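PDB 1X3L: glycerate 2-kinase from Pyrococcus horikoshii, which catalyses the ATP-dependent, magnesium-requiring phosphorylation of D-glycerate to 2-phosphoglycerate and also accepts other nucleotides or pyrophosphate as phosphate donor. Local coordinates for residues I347-T352 and K398-H403; A300-G305 and T352-D357; N404-L409 and G413-T418; T330-E335 and G341-E346; R12-A17 and V363-D368. All blocks are in the same frame, centred on the assembly; numbering follows the deposited sequence.

Contact 1: residues I347-T352 and K398-H403; sequences IALSAT and KVLKEH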
# COMPACT_ATOMS: atom_id res chain seq x y z
N ILE A 347 -19.02 0.28 7.87
CA ILE A 347 -18.56 -0.54 8.99
C ILE A 347 -18.99 0.16 10.28
O ILE A 347 -19.61 -0.45 11.16
CB ILE A 347 -17.02 -0.65 9.02
CG1 ILE A 347 -16.53 -1.59 7.92
CG2 ILE A 347 -16.57 -1.13 10.40
CD1 ILE A 347 -15.01 -1.70 7.85
N ALA A 348 -18.66 1.44 10.38
CA ALA A 348 -18.98 2.25 11.55
C ALA A 348 -20.48 2.33 11.82
O ALA A 348 -20.93 2.08 12.94
CB ALA A 348 -18.43 3.66 11.37
N LEU A 349 -21.25 2.67 10.79
CA LEU A 349 -22.69 2.80 10.95
C LEU A 349 -23.37 1.48 11.29
O LEU A 349 -24.27 1.43 12.13
CB LEU A 349 -23.32 3.39 9.68
CG LEU A 349 -24.83 3.64 9.73
CD1 LEU A 349 -25.16 4.69 10.79
CD2 LEU A 349 -25.32 4.11 8.36
N SER A 350 -22.92 0.40 10.66
CA SER A 350 -23.52 -0.91 10.90
C SER A 350 -23.32 -1.36 12.34
O SER A 350 -24.18 -2.03 12.93
CB SER A 350 -22.93 -1.94 9.94
OG SER A 350 -23.61 -3.18 10.04
N ALA A 351 -22.18 -0.99 12.92
CA ALA A 351 -21.85 -1.39 14.28
C ALA A 351 -22.57 -0.59 15.36
O ALA A 351 -22.61 -1.03 16.50
CB ALA A 351 -20.33 -1.30 14.49
N THR A 352 -23.13 0.57 15.01
CA THR A 352 -23.80 1.42 16.01
C THR A 352 -24.83 0.74 16.90
O THR A 352 -24.85 0.96 18.11
CB THR A 352 -24.50 2.65 15.37
OG1 THR A 352 -25.46 2.22 14.40
CG2 THR A 352 -23.47 3.57 14.72
N LYS A 398 -32.36 0.78 6.97
CA LYS A 398 -32.78 1.31 5.67
C LYS A 398 -31.65 2.10 5.03
O LYS A 398 -31.42 2.00 3.82
CB LYS A 398 -34.00 2.21 5.84
CG LYS A 398 -34.58 2.72 4.52
CD LYS A 398 -35.74 3.70 4.74
CE LYS A 398 -35.27 4.99 5.42
NZ LYS A 398 -36.39 5.95 5.64
N VAL A 399 -30.94 2.89 5.83
CA VAL A 399 -29.83 3.69 5.31
C VAL A 399 -28.75 2.79 4.72
O VAL A 399 -28.21 3.08 3.66
CB VAL A 399 -29.20 4.57 6.43
CG1 VAL A 399 -28.01 5.35 5.86
CG2 VAL A 399 -30.24 5.53 6.98
N LEU A 400 -28.45 1.70 5.42
CA LEU A 400 -27.43 0.76 4.94
C LEU A 400 -27.91 0.05 3.67
O LEU A 400 -27.14 -0.16 2.75
CB LEU A 400 -27.10 -0.26 6.04
CG LEU A 400 -26.23 0.30 7.18
CD1 LEU A 400 -26.21 -0.66 8.36
CD2 LEU A 400 -24.82 0.56 6.65
N LYS A 401 -29.19 -0.29 3.64
CA LYS A 401 -29.77 -0.96 2.47
C LYS A 401 -29.63 -0.05 1.25
O LYS A 401 -29.30 -0.51 0.16
CB LYS A 401 -31.24 -1.27 2.73
CG LYS A 401 -31.99 -1.90 1.55
CD LYS A 401 -33.47 -2.08 1.89
CE LYS A 401 -34.26 -2.63 0.72
NZ LYS A 401 -35.72 -2.73 1.04
N GLU A 402 -29.85 1.24 1.46
CA GLU A 402 -29.75 2.23 0.39
C GLU A 402 -28.31 2.68 0.15
O GLU A 402 -28.05 3.47 -0.75
CB GLU A 402 -30.60 3.45 0.73
CG GLU A 402 -32.09 3.22 0.59
CD GLU A 402 -32.91 4.32 1.24
OE1 GLU A 402 -32.49 5.49 1.18
OE2 GLU A 402 -33.97 4.01 1.82
N HIS A 403 -27.38 2.18 0.97
CA HIS A 403 -25.98 2.56 0.85
C HIS A 403 -25.83 4.08 0.86
O HIS A 403 -25.20 4.67 -0.02
CB HIS A 403 -25.39 1.97 -0.44
CG HIS A 403 -25.36 0.47 -0.44
ND1 HIS A 403 -24.63 -0.25 0.48
CD2 HIS A 403 -26.02 -0.43 -1.20
CE1 HIS A 403 -24.84 -1.54 0.29
NE2 HIS A 403 -25.68 -1.68 -0.73

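Contact 2: residues A300-G305 and T352-D357; sequences AGLFIG and TRKISD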
# COMPACT_ATOMS: atom_id res chain seq x y z
N ALA A 300 -18.75 -6.56 8.30
CA ALA A 300 -17.55 -6.41 9.12
C ALA A 300 -17.94 -5.60 10.36
O ALA A 300 -17.48 -5.86 11.47
CB ALA A 300 -16.45 -5.69 8.34
N GLY A 301 -18.82 -4.61 10.17
CA GLY A 301 -19.27 -3.79 11.28
C GLY A 301 -20.10 -4.59 12.29
O GLY A 301 -20.02 -4.37 13.50
N LEU A 302 -20.91 -5.51 11.79
CA LEU A 302 -21.73 -6.34 12.67
C LEU A 302 -20.85 -7.30 13.45
O LEU A 302 -21.10 -7.55 14.63
CB LEU A 302 -22.76 -7.13 11.86
CG LEU A 302 -23.95 -6.37 11.25
CD1 LEU A 302 -24.87 -7.35 10.50
CD2 LEU A 302 -24.73 -5.67 12.34
N PHE A 303 -19.81 -7.84 12.81
CA PHE A 303 -18.93 -8.79 13.46
C PHE A 303 -18.03 -8.13 14.51
O PHE A 303 -17.88 -8.65 15.62
CB PHE A 303 -18.11 -9.55 12.40
CG PHE A 303 -18.97 -10.34 11.42
CD1 PHE A 303 -20.02 -11.13 11.88
CD2 PHE A 303 -18.75 -10.27 10.05
CE1 PHE A 303 -20.83 -11.84 11.00
CE2 PHE A 303 -19.58 -10.99 9.15
CZ PHE A 303 -20.61 -11.77 9.63
N ILE A 304 -17.45 -6.99 14.18
CA ILE A 304 -16.61 -6.27 15.14
C ILE A 304 -17.51 -5.81 16.30
O ILE A 304 -17.12 -5.87 17.47
CB ILE A 304 -15.93 -5.05 14.47
CG1 ILE A 304 -14.87 -5.56 13.48
CG2 ILE A 304 -15.29 -4.16 15.52
CD1 ILE A 304 -14.31 -4.49 12.54
N GLY A 305 -18.72 -5.39 15.96
CA GLY A 305 -19.67 -4.97 16.98
C GLY A 305 -20.03 -6.12 17.91
O GLY A 305 -20.21 -5.90 19.11
N THR A 352 -23.13 0.57 15.01
CA THR A 352 -23.80 1.42 16.01
C THR A 352 -24.83 0.74 16.90
O THR A 352 -24.85 0.96 18.11
CB THR A 352 -24.50 2.65 15.37
OG1 THR A 352 -25.46 2.22 14.40
CG2 THR A 352 -23.47 3.57 14.72
N ARG A 353 -25.70 -0.09 16.32
CA ARG A 353 -26.72 -0.74 17.14
C ARG A 353 -26.15 -1.70 18.17
O ARG A 353 -26.58 -1.70 19.33
CB ARG A 353 -27.74 -1.47 16.26
CG ARG A 353 -28.95 -1.97 17.05
CD ARG A 353 -30.16 -2.21 16.16
NE ARG A 353 -31.39 -2.35 16.94
CZ ARG A 353 -32.61 -2.32 16.42
NH1 ARG A 353 -32.78 -2.16 15.11
NH2 ARG A 353 -33.67 -2.45 17.21
N LYS A 354 -25.18 -2.51 17.77
CA LYS A 354 -24.60 -3.47 18.70
C LYS A 354 -23.79 -2.85 19.83
O LYS A 354 -23.64 -3.47 20.88
CB LYS A 354 -23.74 -4.49 17.94
CG LYS A 354 -24.54 -5.67 17.38
CD LYS A 354 -23.65 -6.61 16.59
CE LYS A 354 -24.42 -7.85 16.14
NZ LYS A 354 -24.76 -8.74 17.27
N ILE A 355 -23.27 -1.64 19.64
CA ILE A 355 -22.49 -1.02 20.72
C ILE A 355 -23.27 0.05 21.46
O ILE A 355 -22.72 0.77 22.29
CB ILE A 355 -21.15 -0.41 20.21
CG1 ILE A 355 -21.41 0.82 19.34
CG2 ILE A 355 -20.35 -1.46 19.43
CD1 ILE A 355 -20.14 1.62 19.02
N SER A 356 -24.56 0.16 21.15
CA SER A 356 -25.42 1.14 21.80
C SER A 356 -25.38 0.98 23.32
O SER A 356 -25.49 -0.13 23.84
CB SER A 356 -26.87 0.98 21.31
OG SER A 356 -27.71 1.96 21.88
N ASP A 357 -25.22 2.10 24.02
CA ASP A 357 -25.16 2.12 25.48
C ASP A 357 -23.90 1.52 26.12
O ASP A 357 -23.82 1.41 27.34
CB ASP A 357 -26.40 1.45 26.07
CG ASP A 357 -27.67 2.23 25.80
OD1 ASP A 357 -27.64 3.47 25.94
OD2 ASP A 357 -28.70 1.60 25.45

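Contact 3: residues N404-L409 and G413-T418; sequences NSYEAL and GGLLFT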
# COMPACT_ATOMS: atom_id res chain seq x y z
N ASN A 404 -26.39 4.69 1.89
CA ASN A 404 -26.36 6.13 2.05
C ASN A 404 -25.84 6.45 3.46
O ASN A 404 -26.33 7.37 4.12
CB ASN A 404 -27.79 6.65 1.85
CG ASN A 404 -27.86 8.14 1.62
OD1 ASN A 404 -27.03 8.71 0.91
ND2 ASN A 404 -28.86 8.78 2.21
N SER A 405 -24.84 5.68 3.91
CA SER A 405 -24.30 5.87 5.26
C SER A 405 -23.68 7.25 5.50
O SER A 405 -23.69 7.74 6.63
CB SER A 405 -23.27 4.78 5.58
OG SER A 405 -22.19 4.80 4.66
N TYR A 406 -23.15 7.87 4.46
CA TYR A 406 -22.54 9.20 4.62
C TYR A 406 -23.55 10.19 5.21
O TYR A 406 -23.23 10.92 6.15
CB TYR A 406 -22.06 9.73 3.27
CG TYR A 406 -21.40 11.10 3.33
CD1 TYR A 406 -20.01 11.22 3.41
CD2 TYR A 406 -22.16 12.28 3.26
CE1 TYR A 406 -19.39 12.47 3.41
CE2 TYR A 406 -21.54 13.54 3.27
CZ TYR A 406 -20.16 13.62 3.34
OH TYR A 406 -19.53 14.85 3.32
N GLU A 407 -24.76 10.20 4.67
CA GLU A 407 -25.78 11.12 5.14
C GLU A 407 -26.21 10.89 6.59
O GLU A 407 -26.55 11.84 7.30
CB GLU A 407 -27.01 11.05 4.22
CG GLU A 407 -26.73 11.42 2.77
CD GLU A 407 -26.10 12.79 2.64
OE1 GLU A 407 -26.63 13.75 3.24
OE2 GLU A 407 -25.08 12.92 1.93
N ALA A 408 -26.19 9.64 7.03
CA ALA A 408 -26.58 9.35 8.41
C ALA A 408 -25.49 9.79 9.37
O ALA A 408 -25.75 10.50 10.33
CB ALA A 408 -26.85 7.85 8.58
N LEU A 409 -24.25 9.37 9.09
CA LEU A 409 -23.12 9.73 9.94
C LEU A 409 -22.93 11.24 10.01
O LEU A 409 -22.55 11.77 11.05
CB LEU A 409 -21.84 9.08 9.41
CG LEU A 409 -21.76 7.55 9.49
CD1 LEU A 409 -20.47 7.07 8.84
CD2 LEU A 409 -21.82 7.10 10.96
N GLY A 413 -22.35 13.61 13.83
CA GLY A 413 -20.93 13.80 14.03
C GLY A 413 -20.12 12.53 13.87
O GLY A 413 -19.06 12.39 14.49
N GLY A 414 -20.59 11.63 13.02
CA GLY A 414 -19.91 10.36 12.82
C GLY A 414 -18.96 10.25 11.65
O GLY A 414 -18.40 9.18 11.42
N LEU A 415 -18.76 11.33 10.91
CA LEU A 415 -17.85 11.29 9.78
C LEU A 415 -16.43 11.63 10.23
O LEU A 415 -16.23 12.46 11.11
CB LEU A 415 -18.27 12.28 8.69
CG LEU A 415 -19.52 11.93 7.90
CD1 LEU A 415 -19.74 12.96 6.80
CD2 LEU A 415 -19.36 10.54 7.27
N LEU A 416 -15.46 10.96 9.63
CA LEU A 416 -14.06 11.20 9.93
C LEU A 416 -13.41 11.77 8.68
O LEU A 416 -13.36 11.10 7.65
CB LEU A 416 -13.35 9.91 10.34
CG LEU A 416 -11.89 10.12 10.74
CD1 LEU A 416 -11.85 10.93 12.04
CD2 LEU A 416 -11.19 8.80 10.93
N PHE A 417 -12.94 13.01 8.77
CA PHE A 417 -12.27 13.68 7.66
C PHE A 417 -10.80 13.88 8.00
O PHE A 417 -10.49 14.55 8.98
CB PHE A 417 -12.88 15.06 7.41
CG PHE A 417 -14.23 15.02 6.77
CD1 PHE A 417 -14.35 15.04 5.38
CD2 PHE A 417 -15.38 14.98 7.54
CE1 PHE A 417 -15.60 15.03 4.78
CE2 PHE A 417 -16.64 14.97 6.95
CZ PHE A 417 -16.75 14.99 5.56
N THR A 418 -9.91 13.31 7.20
CA THR A 418 -8.48 13.46 7.43
C THR A 418 -7.90 14.45 6.43
O THR A 418 -6.87 15.09 6.69
CB THR A 418 -7.75 12.13 7.22
OG1 THR A 418 -7.99 11.67 5.88
CG2 THR A 418 -8.24 11.07 8.21
O HOH W 1 -20.30 14.05 10.96

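Contact 4: residues T330-E335 and G341-E346; sequences TTVTIE and GGPNQE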
# COMPACT_ATOMS: atom_id res chain seq x y z
N THR A 330 -12.28 -3.60 3.27
CA THR A 330 -13.60 -4.18 3.02
C THR A 330 -14.21 -3.53 1.79
O THR A 330 -13.66 -2.57 1.25
CB THR A 330 -14.55 -3.97 4.20
OG1 THR A 330 -14.75 -2.56 4.42
CG2 THR A 330 -14.00 -4.62 5.47
N THR A 331 -15.34 -4.05 1.35
CA THR A 331 -16.00 -3.50 0.18
C THR A 331 -17.51 -3.42 0.35
O THR A 331 -18.10 -4.13 1.17
CB THR A 331 -15.71 -4.36 -1.08
OG1 THR A 331 -16.06 -5.72 -0.82
CG2 THR A 331 -14.24 -4.29 -1.45
N VAL A 332 -18.13 -2.55 -0.42
CA VAL A 332 -19.57 -2.39 -0.38
C VAL A 332 -20.12 -2.87 -1.72
O VAL A 332 -19.72 -2.38 -2.78
CB VAL A 332 -19.98 -0.92 -0.15
CG1 VAL A 332 -21.50 -0.80 -0.10
CG2 VAL A 332 -19.36 -0.41 1.15
N THR A 333 -21.01 -3.85 -1.67
CA THR A 333 -21.62 -4.40 -2.87
C THR A 333 -22.87 -3.58 -3.18
O THR A 333 -23.83 -3.59 -2.41
CB THR A 333 -22.03 -5.87 -2.66
OG1 THR A 333 -20.87 -6.63 -2.32
CG2 THR A 333 -22.65 -6.44 -3.93
N ILE A 334 -22.85 -2.86 -4.29
CA ILE A 334 -23.99 -2.05 -4.67
C ILE A 334 -24.69 -2.59 -5.92
O ILE A 334 -24.07 -2.73 -6.97
CB ILE A 334 -23.57 -0.59 -4.94
CG1 ILE A 334 -22.87 -0.01 -3.71
CG2 ILE A 334 -24.80 0.25 -5.28
CD1 ILE A 334 -22.37 1.41 -3.90
N GLU A 335 -25.97 -2.88 -5.78
CA GLU A 335 -26.77 -3.40 -6.89
C GLU A 335 -27.75 -2.31 -7.29
O GLU A 335 -28.93 -2.37 -6.97
CB GLU A 335 -27.52 -4.66 -6.46
CG GLU A 335 -28.31 -5.33 -7.59
CD GLU A 335 -27.44 -5.75 -8.76
OE1 GLU A 335 -26.46 -6.50 -8.54
OE2 GLU A 335 -27.72 -5.33 -9.90
N GLY A 341 -21.65 7.36 0.37
CA GLY A 341 -21.01 6.61 1.43
C GLY A 341 -19.82 5.79 0.96
O GLY A 341 -19.32 6.01 -0.14
N GLY A 342 -19.37 4.86 1.80
CA GLY A 342 -18.23 4.02 1.48
C GLY A 342 -18.07 2.87 2.46
O GLY A 342 -18.81 2.79 3.44
N PRO A 343 -17.07 1.98 2.26
CA PRO A 343 -16.83 0.83 3.14
C PRO A 343 -16.71 1.15 4.63
O PRO A 343 -17.53 0.70 5.44
CB PRO A 343 -15.53 0.23 2.58
CG PRO A 343 -15.56 0.63 1.13
CD PRO A 343 -16.05 2.06 1.20
N ASN A 344 -15.70 1.94 4.99
CA ASN A 344 -15.48 2.26 6.40
C ASN A 344 -16.67 3.00 7.03
O ASN A 344 -17.01 2.81 8.19
CB ASN A 344 -14.22 3.13 6.49
CG ASN A 344 -13.02 2.28 6.22
OD1 ASN A 344 -12.79 1.26 6.86
ND2 ASN A 344 -12.23 2.71 5.21
N GLN A 345 -17.36 3.83 6.26
CA GLN A 345 -18.53 4.50 6.79
C GLN A 345 -19.61 3.46 7.09
O GLN A 345 -20.34 3.58 8.07
CB GLN A 345 -19.06 5.53 5.80
CG GLN A 345 -18.13 6.72 5.60
CD GLN A 345 -18.51 7.54 4.40
OE1 GLN A 345 -19.56 8.19 4.37
NE2 GLN A 345 -17.67 7.50 3.37
N GLU A 346 -19.71 2.43 6.26
CA GLU A 346 -20.72 1.40 6.52
C GLU A 346 -20.32 0.49 7.68
O GLU A 346 -21.18 0.00 8.40
CB GLU A 346 -21.01 0.59 5.24
CG GLU A 346 -22.06 1.28 4.36
CD GLU A 346 -22.67 0.37 3.30
OE1 GLU A 346 -22.71 -0.86 3.52
OE2 GLU A 346 -23.13 0.89 2.26
O HOH W 2 -12.44 -1.07 4.92

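Contact 5: residues R12-A17 and V363-D368; sequences RLVGEA and VAFDTD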
# COMPACT_ATOMS: atom_id res chain seq x y z
N ARG A 12 -6.47 10.00 18.54
CA ARG A 12 -5.03 9.97 18.79
C ARG A 12 -4.41 8.73 18.13
O ARG A 12 -3.34 8.80 17.54
CB ARG A 12 -4.76 9.95 20.30
CG ARG A 12 -3.30 9.97 20.68
CD ARG A 12 -3.10 10.04 22.20
NE ARG A 12 -1.69 9.89 22.56
CZ ARG A 12 -0.82 10.89 22.63
NH1 ARG A 12 -1.21 12.14 22.37
NH2 ARG A 12 0.44 10.66 22.96
N LEU A 13 -5.10 7.61 18.23
CA LEU A 13 -4.64 6.35 17.65
C LEU A 13 -4.72 6.39 16.12
O LEU A 13 -3.91 5.77 15.43
CB LEU A 13 -5.45 5.18 18.21
CG LEU A 13 -5.31 4.99 19.73
CD1 LEU A 13 -6.22 3.86 20.21
CD2 LEU A 13 -3.86 4.69 20.08
N VAL A 14 -5.72 7.10 15.59
CA VAL A 14 -5.84 7.22 14.14
C VAL A 14 -4.62 8.00 13.63
O VAL A 14 -4.01 7.64 12.62
CB VAL A 14 -7.12 8.00 13.73
CG1 VAL A 14 -7.02 8.40 12.26
CG2 VAL A 14 -8.36 7.13 13.97
N GLY A 15 -4.27 9.07 14.34
CA GLY A 15 -3.13 9.88 13.96
C GLY A 15 -1.84 9.07 13.94
O GLY A 15 -0.99 9.26 13.06
N GLU A 16 -1.69 8.15 14.89
CA GLU A 16 -0.49 7.31 14.96
C GLU A 16 -0.38 6.39 13.74
O GLU A 16 0.70 6.20 13.20
CB GLU A 16 -0.50 6.46 16.23
CG GLU A 16 -0.14 7.22 17.49
CD GLU A 16 1.28 7.76 17.45
OE1 GLU A 16 2.22 6.95 17.30
OE2 GLU A 16 1.46 8.99 17.58
N ALA A 17 -1.51 5.82 13.33
CA ALA A 17 -1.52 4.92 12.18
C ALA A 17 -1.11 5.67 10.93
O ALA A 17 -0.33 5.17 10.12
CB ALA A 17 -2.91 4.31 12.00
N VAL A 363 -13.82 3.28 15.26
CA VAL A 363 -13.47 4.22 14.21
C VAL A 363 -12.86 3.39 13.08
O VAL A 363 -11.91 2.64 13.29
CB VAL A 363 -12.48 5.31 14.71
CG1 VAL A 363 -11.23 4.69 15.30
CG2 VAL A 363 -12.12 6.25 13.56
N ALA A 364 -13.46 3.49 11.89
CA ALA A 364 -12.98 2.75 10.72
C ALA A 364 -12.58 3.80 9.68
O ALA A 364 -13.37 4.69 9.37
CB ALA A 364 -14.10 1.87 10.16
N PHE A 365 -11.37 3.70 9.16
CA PHE A 365 -10.91 4.69 8.20
C PHE A 365 -9.94 4.14 7.16
O PHE A 365 -9.23 3.17 7.42
CB PHE A 365 -10.24 5.85 8.95
CG PHE A 365 -9.01 5.44 9.71
CD1 PHE A 365 -7.74 5.73 9.22
CD2 PHE A 365 -9.12 4.76 10.92
CE1 PHE A 365 -6.59 5.34 9.92
CE2 PHE A 365 -7.98 4.36 11.62
CZ PHE A 365 -6.72 4.65 11.12
N ASP A 366 -9.92 4.78 6.00
CA ASP A 366 -9.03 4.39 4.92
C ASP A 366 -7.83 5.33 5.03
O ASP A 366 -8.00 6.56 5.02
CB ASP A 366 -9.72 4.59 3.57
CG ASP A 366 -9.08 3.78 2.46
OD1 ASP A 366 -7.84 3.80 2.34
OD2 ASP A 366 -9.83 3.13 1.70
N THR A 367 -6.62 4.78 5.13
CA THR A 367 -5.43 5.60 5.27
C THR A 367 -5.12 6.48 4.05
O THR A 367 -4.25 7.34 4.14
CB THR A 367 -4.18 4.76 5.60
OG1 THR A 367 -3.98 3.77 4.58
CG2 THR A 367 -4.35 4.07 6.96
N ASP A 368 -5.80 6.27 2.93
CA ASP A 368 -5.52 7.12 1.78
C ASP A 368 -6.33 8.41 1.82
O ASP A 368 -6.23 9.23 0.92
CB ASP A 368 -5.73 6.38 0.44
CG ASP A 368 -7.19 6.07 0.15
OD1 ASP A 368 -8.09 6.71 0.73
OD2 ASP A 368 -7.43 5.18 -0.69

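Contact 1: residues I347-T352 and K398-H403
The backbones come closest at Ser350 and Leu400, whose CA atoms lie 7.3 Å apart where helix 343-351 passes helix 396-401, a helix-helix packing within the MOFRL region of the glycerate kinase. Leu400 reaches across from the second helix and splits its two methyls between two neighbours on the first. Its CD1 rests on the backbone of Ser350, 3.7 Å from Ser350 CA, while its CD2 meets Leu349 CD2 at 4.0 Å as the two leucines run antiparallel alongside each other. With CG of Leu349 anti to the backbone N (chi1 -178°), that side chain extends to put the same CD2 methyl against Val399 CG1, at 3.9 Å and at about a right angle. No hydrogen bond crosses the interface. The hydroxyl of Ser350 is instead bonded to the carbonyl oxygen of Lys298 in helix 297-314, and Leu349 also packs on Ala408 and Leu409 of helix 405-411, so the contact sits in a cluster of helices. Beyond Leu400 the second helix closes with a Schellman motif at His403. Thr352 OG1 donates a hydrogen bond to Leu349 O over 2.7 Å, in the carbonyl plane, on an oxygen that also accepts from Thr352 N.

Contact 2: residues A300-G305 and T352-D357
Lys354 lays its aliphatic chain across a turn of helix 297-314, and its methylene carbons, not its charge, do the touching. CD approaches the carbonyl oxygen of Leu302, with Lys354 CD to Leu302 O at 3.4 Å, and also rests near the carbonyl carbon of Gly305, 3.9 Å from Lys354 CD to Gly305 C. Farther along, Lys354 CE passes Leu302 CD2 at 4.4 Å. Beside it Ile355 brings its CG2 to within 4.3 Å of Gly305 CA. Gly305 makes this close approach possible: its CA is 5.4 Å from Lys354 CA, and a beta carbon there would stand tight against Lys354 CB and clash with Gly301 O of its own helix. The lysine is extended as far as CE, and chi4 (-70°) turns NZ aside to a hydrogen bond with Gln309 OE1, about a turn farther down the same helix. The loop makes a type I beta turn from Arg353 to Ser356 on the way from helix 343-351 to strand 359-366; Ile355 also packs on Val381 of strand 378-382. The chemistry is therefore divided along one side chain: apolar methylenes lie on helix backbone, no hydrogen bond joins the two segments, and the ammonium is satisfied beyond them.

Contact 3: residues N404-L409 and G413-T418
Leu415 leans from its short strand toward helix 405-411 and fits between Leu409 and Tyr406. Its CG stands anti to the carbonyl carbon (chi1 -71°), which carries the branch from CB toward the helix. CG comes within 4.0 Å of Leu409 CB. At the tip the methyls part: Leu415 CD2 packs against Leu409 CB at 3.6 Å, whereas CD1 lies over one face of the Tyr406 ring in a CH-pi contact, 3.7 Å from the ring centroid and 21° off the normal. That methyl is displaced toward the rim, nearest Tyr406 CE1 at 3.4 Å. The phenol oxygen continues outward to the edge of the Phe417 ring, with Tyr406 OH 3.6 Å from Phe417 CZ and close to that ring's plane. Tyr406 also makes a cation-pi interaction with Lys340. The backbone closes the turn: Gly414 N donates to Leu409 O over 2.8 Å, and a water joins that oxygen to Leu415 N. A beta carbon on Gly414 would clash with Leu409 CD2, so the bare backbone lets the chain turn this tightly. This is a helix-turn-strand connection of the MOFRL region: leaving helix 405-411, the chain turns so that edge strand 415-416 of the mixed sheet lies against it.

Contact 4: residues T330-E335 and G341-E346
Val332 points both its methyls at the start of helix 343-351, one toward Pro343 and the other toward Glu346. CG2, standing anti to the carbonyl carbon, presses on the proline, and the 3.4 Å between Val332 CG2 and Pro343 CA is tighter than usual van der Waals contact. CG1 sits against the Glu346 carboxylate, 3.3 Å from Val332 CG1 to Glu346 OE2, with the two side chains crossing obliquely. Thr330, two residues earlier, lies beside Pro343 and points the opposite way, with Thr330 OG1 3.4 Å from Pro343 CB. A water bridges Thr330 N to Asn344 OD1. Glu346 is extended beyond CG, which carries its OE2 past the valine to a hydrogen bond with His403 ND1. An alanine in place of Glu346 would remove this carboxylate, and is likely to leave His403 ND1 without its acceptor and a gap beside Val332. Gly342 holds the N-cap position, and Asp371 accepts hydrogen bonds from the backbone N of Asn344 (OD1) and Gln345 (OD2). The contact joins the loop to the helix start through apolar and van der Waals contact plus one bridging water, while the buried carboxylate spends its OE2 on a histidine outside the pair.

Contact 5: residues R12-A17 and V363-D368
Phe365 takes chi1 of 63°, with CG between its backbone N and carbonyl carbon, and Val14 holds CG1 anti to the backbone N; the ring and the valine thereby approach from opposite directions. Val14 CG1 lies over the middle of one ring face in a CH-pi contact, 3.9 Å from the centroid and only 13° off the normal. The other methyl, Val14 CG2, serves two strand residues, at 3.7 Å from Phe365 CE2 and 3.9 Å from Val363 CG2. Ala17, one turn along the helix, meets the edge of the same ring, its CB in the ring plane and 3.9 Å from Phe365 CZ. Replacing Phe365 with an alanine would probably open a gap beneath Val14 and deprive Ala17 CB of the ring edge it rests on. Where the strand ends, Asp366 OD1 accepts from Asp368 N over 3.3 Å, an Asx turn; the donor reaches the oxygen from its anti side and tilted out of the carboxylate plane. The contact is apolar and buried throughout. Helix 6-20, from the N-terminal end of the chain, is laid on the sheet at strand 359-366; the axes of 12-17 and 363-366 come within 10.3 Å and are inclined by 25° in nearly the same direction. Ala17 also touches Ile428 of the adjacent strand 427-435 and Ile275 of helix 268-281, while Ala364, on the opposite side of the strand, packs against helix 343-351.

Contacts 1 and 5 are buried and apolar, whereas contacts 2, 3 and 4 are partly buried and admit lysine methylenes, waters or a carboxylate. Helix 343-351 is common to contacts 1 and 4, which are further joined by the bond from His403 to Glu346; the second segment of contact 2 begins at Thr352, just beyond that helix, and shares this residue with contact 1. Contacts 3 and 5 reach the same mixed sheet, where Leu416 packs on Val363 and Phe365. Helix 343-351 and helix 6-20 lie on opposite faces of it, so contact 5 brings the N-terminal helix to the sheet while contacts 1 and 4 lie in the helical layer on the other face. Direct hydrogen bonding between segments occurs only in contact 3.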